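Local coordinates for 33-36 kDa outer membrane protein (PDB 6GIE), which probably forms a beta-barrel porin channel in the outer membrane of Acinetobacter baumannii, through which small solutes may pass, at residues P111-A116 / N148-V153; G203-I208 / V230-S235; A66-Q71 / K196-I201. One frame throughout, in Å; residues are numbered along the deposited sequence.

In the fold
From the N terminus, the chain first builds barrel strands 22-35 and 43-52, then folds a short helix, 66-69, into the interior. That helix opens contact 3. Contact 1 opens at 111-116 and closes at 148-153, so its loop, which holds strand 135-146, lies within the longer one that contact 3 closes at 196-201. Contact 2 follows in series, joining 203-208 to 230-235. None of the three cross. Contact 1 bridges two strands on either side of strand 135-146, contact 3 ties the inner helix to the wall, and contact 2 joins two neighbouring turns. Strand 190-200 pairs with strands 149-157 and 207-216, so contact 3 touches both others.

Contact 1: residues P111-A116 / N148-V153; sequences PVYASA and NFLVAV
Tyr-113 and Leu-150 form the main part of this contact, which has no hydrogen bond between its two segments. The first interaction is CH-pi. Leu-150 CD2 sits over the centre of one face of the Tyr-113 ring, 3.9 Å from the centroid. It lies 4° off the ring normal, so the methyl carbon sits almost directly above the middle of the ring.

The second kind is plain apolar packing. The other branch of the leucine, CD1, rests at the root of the tyrosine, with Leu-150 CD1 3.7 Å from Tyr-113 CB. The two methyls therefore span the side chain from its stem to its ring. The side chains cross at about a right angle. In Tyr-113, CG is anti to the backbone N (chi1 171°), and the ring lies with one face turned to the leucine methyls. Ala-152 adds a looser touch, its CB 4.5 Å from Tyr-113 CD1 in an oblique position.

The two segments belong to strands 112-121 and 149-157. Strand 135-146 runs between them, so this is a contact across a strand on the inner side of the barrel wall. Polar and aromatic contacts complete the surroundings. Tyr-113 OH hydrogen-bonds Glu-102, and the ring of Tyr-104 meets that of Tyr-113 edge-to-face. Leu-150 also touches Phe-68 of the inner helix.

The apolar ring is thus packed by leucine, while the polar OH has a partner in the carboxylate of Glu-102 on the neighbouring strand 94-105, so the tyrosine can lie buried.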
loop_
_atom_site.group_PDB
_atom_site.type_symbol
_atom_site.label_atom_id
_atom_site.label_comp_id
_atom_site.label_asym_id
_atom_site.label_seq_id
_atom_site.Cartn_x
_atom_site.Cartn_y
_atom_site.Cartn_z
ATOM N N PRO A 111 -12.306 -11.509 -12.853
ATOM C CA PRO A 111 -10.869 -11.570 -12.588
ATOM C C PRO A 111 -10.687 -11.969 -11.137
ATOM O O PRO A 111 -11.401 -11.487 -10.255
ATOM C CB PRO A 111 -10.397 -10.145 -12.855
ATOM C CG PRO A 111 -11.464 -9.583 -13.786
ATOM C CD PRO A 111 -12.729 -10.176 -13.329
ATOM N N VAL A 112 -9.747 -12.861 -10.909
ATOM C CA VAL A 112 -9.436 -13.389 -9.596
ATOM C C VAL A 112 -8.010 -12.872 -9.186
ATOM O O VAL A 112 -7.261 -12.384 -9.983
ATOM C CB VAL A 112 -9.626 -14.929 -9.713
ATOM C CG1 VAL A 112 -8.635 -15.748 -8.896
ATOM C CG2 VAL A 112 -11.116 -15.282 -9.445
ATOM N N TYR A 113 -7.690 -12.928 -7.916
ATOM C CA TYR A 113 -6.550 -12.283 -7.361
ATOM C C TYR A 113 -6.090 -13.095 -6.163
ATOM O O TYR A 113 -6.935 -13.596 -5.412
ATOM C CB TYR A 113 -6.935 -10.902 -6.886
ATOM C CG TYR A 113 -5.854 -10.208 -6.075
ATOM C CD1 TYR A 113 -5.784 -10.361 -4.694
ATOM C CD2 TYR A 113 -4.937 -9.366 -6.678
ATOM C CE1 TYR A 113 -4.809 -9.752 -3.963
ATOM C CE2 TYR A 113 -3.955 -8.759 -5.944
ATOM C CZ TYR A 113 -3.908 -8.959 -4.569
ATOM O OH TYR A 113 -2.966 -8.284 -3.780
ATOM N N ALA A 114 -4.768 -13.284 -6.041
ATOM C CA ALA A 114 -4.190 -13.915 -4.876
ATOM C C ALA A 114 -2.921 -13.225 -4.460
ATOM O O ALA A 114 -2.253 -12.641 -5.310
ATOM C CB ALA A 114 -3.936 -15.327 -5.173
ATOM N N SER A 115 -2.624 -13.218 -3.153
ATOM C CA SER A 115 -1.376 -12.638 -2.687
ATOM C C SER A 115 -0.773 -13.463 -1.610
ATOM O O SER A 115 -1.453 -14.158 -0.907
ATOM C CB SER A 115 -1.549 -11.209 -2.182
ATOM O OG SER A 115 -1.779 -11.189 -0.760
ATOM N N ALA A 116 0.548 -13.360 -1.522
ATOM C CA ALA A 116 1.364 -14.069 -0.549
ATOM C C ALA A 116 2.535 -13.145 -0.130
ATOM O O ALA A 116 3.116 -12.427 -0.982
ATOM C CB ALA A 116 1.908 -15.361 -1.164
ATOM N N ASN A 148 -11.800 -2.467 -11.608
ATOM C CA ASN A 148 -11.059 -1.675 -10.606
ATOM C C ASN A 148 -11.531 -1.754 -9.156
ATOM O O ASN A 148 -11.164 -0.905 -8.311
ATOM C CB ASN A 148 -10.966 -0.243 -11.073
ATOM C CG ASN A 148 -10.517 -0.140 -12.535
ATOM O OD1 ASN A 148 -9.578 -0.836 -12.968
ATOM N ND2 ASN A 148 -11.168 0.733 -13.297
ATOM N N PHE A 149 -12.382 -2.752 -8.857
ATOM C CA PHE A 149 -12.799 -2.949 -7.494
ATOM C C PHE A 149 -12.412 -4.333 -7.039
ATOM O O PHE A 149 -13.009 -5.344 -7.479
ATOM C CB PHE A 149 -14.304 -2.668 -7.277
ATOM C CG PHE A 149 -14.735 -2.907 -5.852
ATOM C CD1 PHE A 149 -14.090 -2.272 -4.789
ATOM C CD2 PHE A 149 -15.785 -3.754 -5.550
ATOM C CE1 PHE A 149 -14.484 -2.480 -3.447
ATOM C CE2 PHE A 149 -16.200 -3.958 -4.220
ATOM C CZ PHE A 149 -15.555 -3.341 -3.163
ATOM N N LEU A 150 -11.456 -4.356 -6.115
ATOM C CA LEU A 150 -10.960 -5.573 -5.586
ATOM C C LEU A 150 -11.494 -5.822 -4.178
ATOM O O LEU A 150 -11.368 -4.970 -3.266
ATOM C CB LEU A 150 -9.405 -5.532 -5.564
ATOM C CG LEU A 150 -8.617 -6.659 -4.877
ATOM C CD1 LEU A 150 -8.851 -8.030 -5.495
ATOM C CD2 LEU A 150 -7.097 -6.339 -4.972
ATOM N N VAL A 151 -12.028 -7.019 -3.987
ATOM C CA VAL A 151 -12.258 -7.531 -2.658
ATOM C C VAL A 151 -11.412 -8.806 -2.408
ATOM O O VAL A 151 -11.443 -9.727 -3.210
ATOM C CB VAL A 151 -13.725 -7.908 -2.508
ATOM C CG1 VAL A 151 -14.002 -8.334 -1.081
ATOM C CG2 VAL A 151 -14.550 -6.748 -2.924
ATOM N N ALA A 152 -10.778 -8.873 -1.242
ATOM C CA ALA A 152 -9.864 -9.961 -0.883
ATOM C C ALA A 152 -9.968 -10.338 0.594
ATOM O O ALA A 152 -10.075 -9.479 1.452
ATOM C CB ALA A 152 -8.468 -9.583 -1.200
ATOM N N VAL A 153 -10.014 -11.641 0.852
ATOM C CA VAL A 153 -10.043 -12.144 2.203
ATOM C C VAL A 153 -8.811 -13.023 2.363
ATOM O O VAL A 153 -8.364 -13.622 1.404
ATOM C CB VAL A 153 -11.292 -13.022 2.473
ATOM C CG1 VAL A 153 -12.565 -12.179 2.412
ATOM C CG2 VAL A 153 -11.356 -14.161 1.477
#

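Contact 2: residues G203-I208 / V230-S235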
loop_
_atom_site.group_PDB
_atom_site.type_symbol
_atom_site.label_atom_id
_atom_site.label_comp_id
_atom_site.label_asym_id
_atom_site.label_seq_id
_atom_site.Cartn_x
_atom_site.Cartn_y
_atom_site.Cartn_z
ATOM N N GLY A 203 -15.388 12.890 -17.128
ATOM C CA GLY A 203 -15.252 14.253 -17.604
ATOM C C GLY A 203 -14.089 15.063 -17.018
ATOM O O GLY A 203 -14.063 16.283 -17.187
ATOM N N THR A 204 -13.127 14.439 -16.326
ATOM C CA THR A 204 -11.922 15.178 -15.905
ATOM C C THR A 204 -10.656 14.306 -15.837
ATOM O O THR A 204 -10.679 13.089 -16.132
ATOM C CB THR A 204 -12.083 15.914 -14.542
ATOM O OG1 THR A 204 -11.908 14.995 -13.459
ATOM C CG2 THR A 204 -13.424 16.604 -14.402
ATOM N N ASN A 205 -9.555 14.963 -15.454
ATOM C CA ASN A 205 -8.276 14.307 -15.202
ATOM C C ASN A 205 -8.092 13.998 -13.710
ATOM O O ASN A 205 -6.979 13.796 -13.265
ATOM C CB ASN A 205 -7.117 15.207 -15.706
ATOM C CG ASN A 205 -6.840 15.016 -17.175
ATOM O OD1 ASN A 205 -6.816 15.966 -17.953
ATOM N ND2 ASN A 205 -6.656 13.772 -17.569
ATOM N N MET A 206 -9.164 14.018 -12.927
ATOM C CA MET A 206 -9.050 13.706 -11.510
ATOM C C MET A 206 -9.436 12.246 -11.292
ATOM O O MET A 206 -10.008 11.589 -12.177
ATOM C CB MET A 206 -9.910 14.667 -10.687
ATOM C CG MET A 206 -9.612 16.163 -11.003
ATOM S SD MET A 206 -10.813 17.215 -10.163
ATOM C CE MET A 206 -9.849 17.521 -8.729
ATOM N N ALA A 207 -9.162 11.752 -10.118
ATOM C CA ALA A 207 -9.529 10.426 -9.782
ATOM C C ALA A 207 -9.520 10.305 -8.277
ATOM O O ALA A 207 -9.017 11.167 -7.553
ATOM C CB ALA A 207 -8.547 9.391 -10.413
ATOM N N ILE A 208 -10.004 9.147 -7.844
ATOM C CA ILE A 208 -10.105 8.850 -6.442
ATOM C C ILE A 208 -9.775 7.414 -6.148
ATOM O O ILE A 208 -10.087 6.533 -6.945
ATOM C CB ILE A 208 -11.510 9.204 -6.022
ATOM C CG1 ILE A 208 -11.619 9.196 -4.497
ATOM C CG2 ILE A 208 -12.516 8.254 -6.663
ATOM C CD1 ILE A 208 -12.841 10.016 -4.013
ATOM N N VAL A 230 -5.835 14.798 -7.566
ATOM C CA VAL A 230 -6.350 16.057 -8.051
ATOM C C VAL A 230 -5.850 16.332 -9.465
ATOM O O VAL A 230 -6.485 17.073 -10.195
ATOM C CB VAL A 230 -6.088 17.264 -7.118
ATOM C CG1 VAL A 230 -6.710 17.042 -5.735
ATOM C CG2 VAL A 230 -4.619 17.584 -7.036
ATOM N N THR A 231 -4.712 15.738 -9.834
ATOM C CA THR A 231 -4.377 15.521 -11.226
ATOM C C THR A 231 -3.823 14.115 -11.248
ATOM O O THR A 231 -3.608 13.555 -10.180
ATOM C CB THR A 231 -3.239 16.445 -11.709
ATOM O OG1 THR A 231 -1.966 15.957 -11.211
ATOM C CG2 THR A 231 -3.476 17.887 -11.304
ATOM N N PRO A 232 -3.477 13.594 -12.417
ATOM C CA PRO A 232 -2.906 12.247 -12.529
ATOM C C PRO A 232 -1.533 12.087 -11.804
ATOM O O PRO A 232 -1.095 10.942 -11.433
ATOM C CB PRO A 232 -2.746 12.055 -14.076
ATOM C CG PRO A 232 -3.731 13.010 -14.661
ATOM C CD PRO A 232 -3.638 14.209 -13.747
ATOM N N LYS A 233 -0.869 13.222 -11.579
ATOM C CA LYS A 233 0.456 13.198 -10.933
ATOM C C LYS A 233 0.405 13.580 -9.499
ATOM O O LYS A 233 1.364 13.311 -8.771
ATOM C CB LYS A 233 1.407 14.140 -11.643
ATOM C CG LYS A 233 1.278 14.028 -13.144
ATOM C CD LYS A 233 2.556 14.391 -13.859
ATOM C CE LYS A 233 2.863 15.870 -13.636
ATOM N NZ LYS A 233 4.347 16.062 -13.666
ATOM N N LEU A 234 -0.668 14.239 -9.079
ATOM C CA LEU A 234 -0.656 14.780 -7.763
ATOM C C LEU A 234 -1.735 14.214 -6.897
ATOM O O LEU A 234 -2.932 14.239 -7.224
ATOM C CB LEU A 234 -0.698 16.321 -7.841
ATOM C CG LEU A 234 -0.746 17.043 -6.494
ATOM C CD1 LEU A 234 0.499 16.821 -5.671
ATOM C CD2 LEU A 234 -1.004 18.553 -6.604
ATOM N N SER A 235 -1.367 13.708 -5.742
ATOM C CA SER A 235 -2.459 13.186 -4.889
ATOM C C SER A 235 -2.300 13.660 -3.494
ATOM O O SER A 235 -1.195 13.816 -3.021
ATOM C CB SER A 235 -2.525 11.667 -4.883
ATOM O OG SER A 235 -1.386 11.093 -4.270
#
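Two short turns at one end of the beta-barrel meet here, with Asn-205 and Met-206 lying against Val-230, Thr-231 and Pro-232. The first turn leads into strand 207-216. The second links strand 220-229 to strand 234-242. By porin topology this end, which also carries both chain termini, is probably the periplasmic one.

No hydrogen bond crosses between the segments. The carbonyl oxygen of Asn-205 lies against the proline ring, 3.4 Å from Pro-232 CD. Asn-205 O is also 3.7 Å from Thr-231 CA. The side chain of Asn-205 adds its stem, with Asn-205 CB 4.1 Å from Pro-232 CD.

Met-206 makes the other half. Met-206 CG is 3.4 Å from Val-230 O. The chain then bends at chi3 (94°), which brings the terminal methyl back to the valine. There Met-206 CE lies 4.1 Å from Val-230 CB.

Each turn has its own internal brace, an ST turn. Thr-204 OG1 accepts from Met-206 N at 3.0 Å, with an N-H...O angle of 160°. Thr-231 OG1 accepts from Lys-233 N at 3.0 Å, and weakly from Leu-234 N. Val-230 and Thr-231 both face Leu-234, which makes a classic beta bulge where the turn closes the hairpin of strands 220-229 and 234-242.

The contact is at the surface. Lys-233 NZ reaches the end of the neighbouring strand 252-261, where it hydrogen-bonds Phe-261 O and Tyr-260 OH. Leu-234 touches bound C8E detergent, consistent with a lipid-facing position.

Contact 3: residues A66-Q71 / K196-I201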
loop_
_atom_site.group_PDB
_atom_site.type_symbol
_atom_site.label_atom_id
_atom_site.label_comp_id
_atom_site.label_asym_id
_atom_site.label_seq_id
_atom_site.Cartn_x
_atom_site.Cartn_y
_atom_site.Cartn_z
ATOM N N ALA A 66 -1.090 2.857 -11.236
ATOM C CA ALA A 66 -1.008 2.239 -12.562
ATOM C C ALA A 66 -0.897 0.726 -12.470
ATOM O O ALA A 66 -1.454 0.029 -13.369
ATOM C CB ALA A 66 0.191 2.809 -13.341
ATOM N N ALA A 67 -0.226 0.206 -11.419
ATOM C CA ALA A 67 -0.040 -1.290 -11.323
ATOM C C ALA A 67 -1.409 -1.949 -11.084
ATOM O O ALA A 67 -1.828 -2.938 -11.778
ATOM C CB ALA A 67 0.946 -1.711 -10.230
ATOM N N PHE A 68 -2.092 -1.429 -10.080
ATOM C CA PHE A 68 -3.493 -1.837 -9.843
ATOM C C PHE A 68 -4.430 -1.695 -11.068
ATOM O O PHE A 68 -5.149 -2.656 -11.477
ATOM C CB PHE A 68 -4.086 -1.094 -8.675
ATOM C CG PHE A 68 -5.470 -1.548 -8.347
ATOM C CD1 PHE A 68 -5.679 -2.748 -7.677
ATOM C CD2 PHE A 68 -6.544 -0.796 -8.699
ATOM C CE1 PHE A 68 -6.996 -3.177 -7.396
ATOM C CE2 PHE A 68 -7.872 -1.195 -8.400
ATOM C CZ PHE A 68 -8.089 -2.389 -7.764
ATOM N N LEU A 69 -4.377 -0.563 -11.716
ATOM C CA LEU A 69 -5.220 -0.384 -12.881
ATOM C C LEU A 69 -4.843 -1.290 -14.048
ATOM O O LEU A 69 -5.681 -1.600 -14.865
ATOM C CB LEU A 69 -5.257 1.067 -13.336
ATOM C CG LEU A 69 -5.884 2.089 -12.340
ATOM C CD1 LEU A 69 -5.641 3.508 -12.763
ATOM C CD2 LEU A 69 -7.378 1.843 -12.240
ATOM N N ASN A 70 -3.605 -1.721 -14.219
ATOM C CA ASN A 70 -3.529 -2.732 -15.196
ATOM C C ASN A 70 -3.400 -4.183 -14.665
ATOM O O ASN A 70 -3.076 -5.067 -15.392
ATOM C CB ASN A 70 -2.844 -2.372 -16.554
ATOM C CG ASN A 70 -1.670 -1.408 -16.507
ATOM O OD1 ASN A 70 -0.746 -1.721 -17.183
ATOM N ND2 ASN A 70 -1.801 -0.145 -15.973
ATOM N N GLN A 71 -3.772 -4.385 -13.397
ATOM C CA GLN A 71 -3.823 -5.709 -12.787
ATOM C C GLN A 71 -2.495 -6.367 -13.023
ATOM O O GLN A 71 -2.414 -7.469 -13.527
ATOM C CB GLN A 71 -4.998 -6.522 -13.376
ATOM C CG GLN A 71 -6.301 -5.809 -12.993
ATOM C CD GLN A 71 -7.510 -6.286 -13.771
ATOM O OE1 GLN A 71 -7.910 -7.427 -13.644
ATOM N NE2 GLN A 71 -8.110 -5.394 -14.562
ATOM N N LYS A 196 -10.212 -2.596 -2.345
ATOM C CA LYS A 196 -9.553 -1.527 -3.002
ATOM C C LYS A 196 -10.303 -1.014 -4.219
ATOM O O LYS A 196 -10.732 -1.786 -5.083
ATOM C CB LYS A 196 -8.148 -1.976 -3.481
ATOM C CG LYS A 196 -7.213 -0.813 -3.932
ATOM C CD LYS A 196 -5.781 -1.384 -4.165
ATOM C CE LYS A 196 -4.842 -0.527 -4.973
ATOM N NZ LYS A 196 -4.539 0.697 -4.228
ATOM N N TYR A 197 -10.380 0.316 -4.342
ATOM C CA TYR A 197 -11.018 0.894 -5.548
ATOM C C TYR A 197 -10.199 2.000 -6.097
ATOM O O TYR A 197 -9.661 2.801 -5.334
ATOM C CB TYR A 197 -12.464 1.426 -5.240
ATOM C CG TYR A 197 -13.141 2.078 -6.452
ATOM C CD1 TYR A 197 -13.635 1.306 -7.496
ATOM C CD2 TYR A 197 -13.303 3.438 -6.535
ATOM C CE1 TYR A 197 -14.254 1.903 -8.570
ATOM C CE2 TYR A 197 -13.942 4.028 -7.611
ATOM C CZ TYR A 197 -14.398 3.258 -8.608
ATOM O OH TYR A 197 -14.966 3.838 -9.692
ATOM N N VAL A 198 -10.247 2.149 -7.420
ATOM C CA VAL A 198 -9.637 3.310 -8.075
ATOM C C VAL A 198 -10.483 3.629 -9.264
ATOM O O VAL A 198 -10.705 2.788 -10.110
ATOM C CB VAL A 198 -8.152 3.071 -8.488
ATOM C CG1 VAL A 198 -7.618 4.278 -9.251
ATOM C CG2 VAL A 198 -7.305 2.896 -7.255
ATOM N N GLY A 199 -11.064 4.818 -9.274
ATOM C CA GLY A 199 -11.802 5.284 -10.424
ATOM C C GLY A 199 -11.446 6.701 -10.850
ATOM O O GLY A 199 -11.056 7.567 -10.038
ATOM N N ASN A 200 -11.562 6.910 -12.153
ATOM C CA ASN A 200 -11.488 8.225 -12.772
ATOM C C ASN A 200 -12.776 8.926 -12.542
ATOM O O ASN A 200 -13.800 8.274 -12.601
ATOM C CB ASN A 200 -11.250 8.063 -14.258
ATOM C CG ASN A 200 -9.852 7.528 -14.537
ATOM O OD1 ASN A 200 -8.932 7.736 -13.745
ATOM N ND2 ASN A 200 -9.691 6.843 -15.639
ATOM N N ILE A 201 -12.759 10.229 -12.255
ATOM C CA ILE A 201 -14.037 10.933 -12.216
ATOM C C ILE A 201 -14.392 11.422 -13.639
ATOM O O ILE A 201 -13.624 12.125 -14.281
ATOM C CB ILE A 201 -14.145 12.021 -11.113
ATOM C CG1 ILE A 201 -13.502 13.329 -11.546
ATOM C CG2 ILE A 201 -13.558 11.542 -9.783
ATOM C CD1 ILE A 201 -14.008 14.495 -10.741
#
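Phe-68 and Lys-196 lie alongside each other, running in opposite directions. In Phe-68, CG is anti to the backbone N (chi1 -176°), and the ring reaches the strand backbone at Lys-196 O. The aliphatic part of the lysine passes over one face of the ring, offset toward its rim. Lys-196 CE is 3.9 Å from the centroid of the Phe-68 ring and 3.6 Å from Phe-68 CG.

Lys-196 is extended through chi3 and bends only at chi4 (66°), turning NZ off the line of the chain. Lys-196 NZ lies 5.2 Å from the centroid of the Phe-68 ring, so any cation-pi attraction is weak at most. Its stronger partners are the salt-bridged Glu-65 and Glu-211. On this face the ring meets the lysine methylenes, while the charge is met by carboxylates.

The helix 66-69 sits in a loop folded into the barrel, and strand 190-200 is part of the wall it faces. A Schellman motif ends the helix, with Gln-71 at positive phi as its C-prime residue. Phe-68 also touches Tyr-104 on strand 94-105.

Val-198 serves both helix residues with different branches. Val-198 CG2 is 4.0 Å from Phe-68 CD2, in an oblique position. Val-198 CG1 meets the leucine, 3.9 Å from Leu-69 CD2. Leu-69 and Val-198 cross at about a right angle. Leu-69 CB does not aim at the strand, yet its methyls reach the valine.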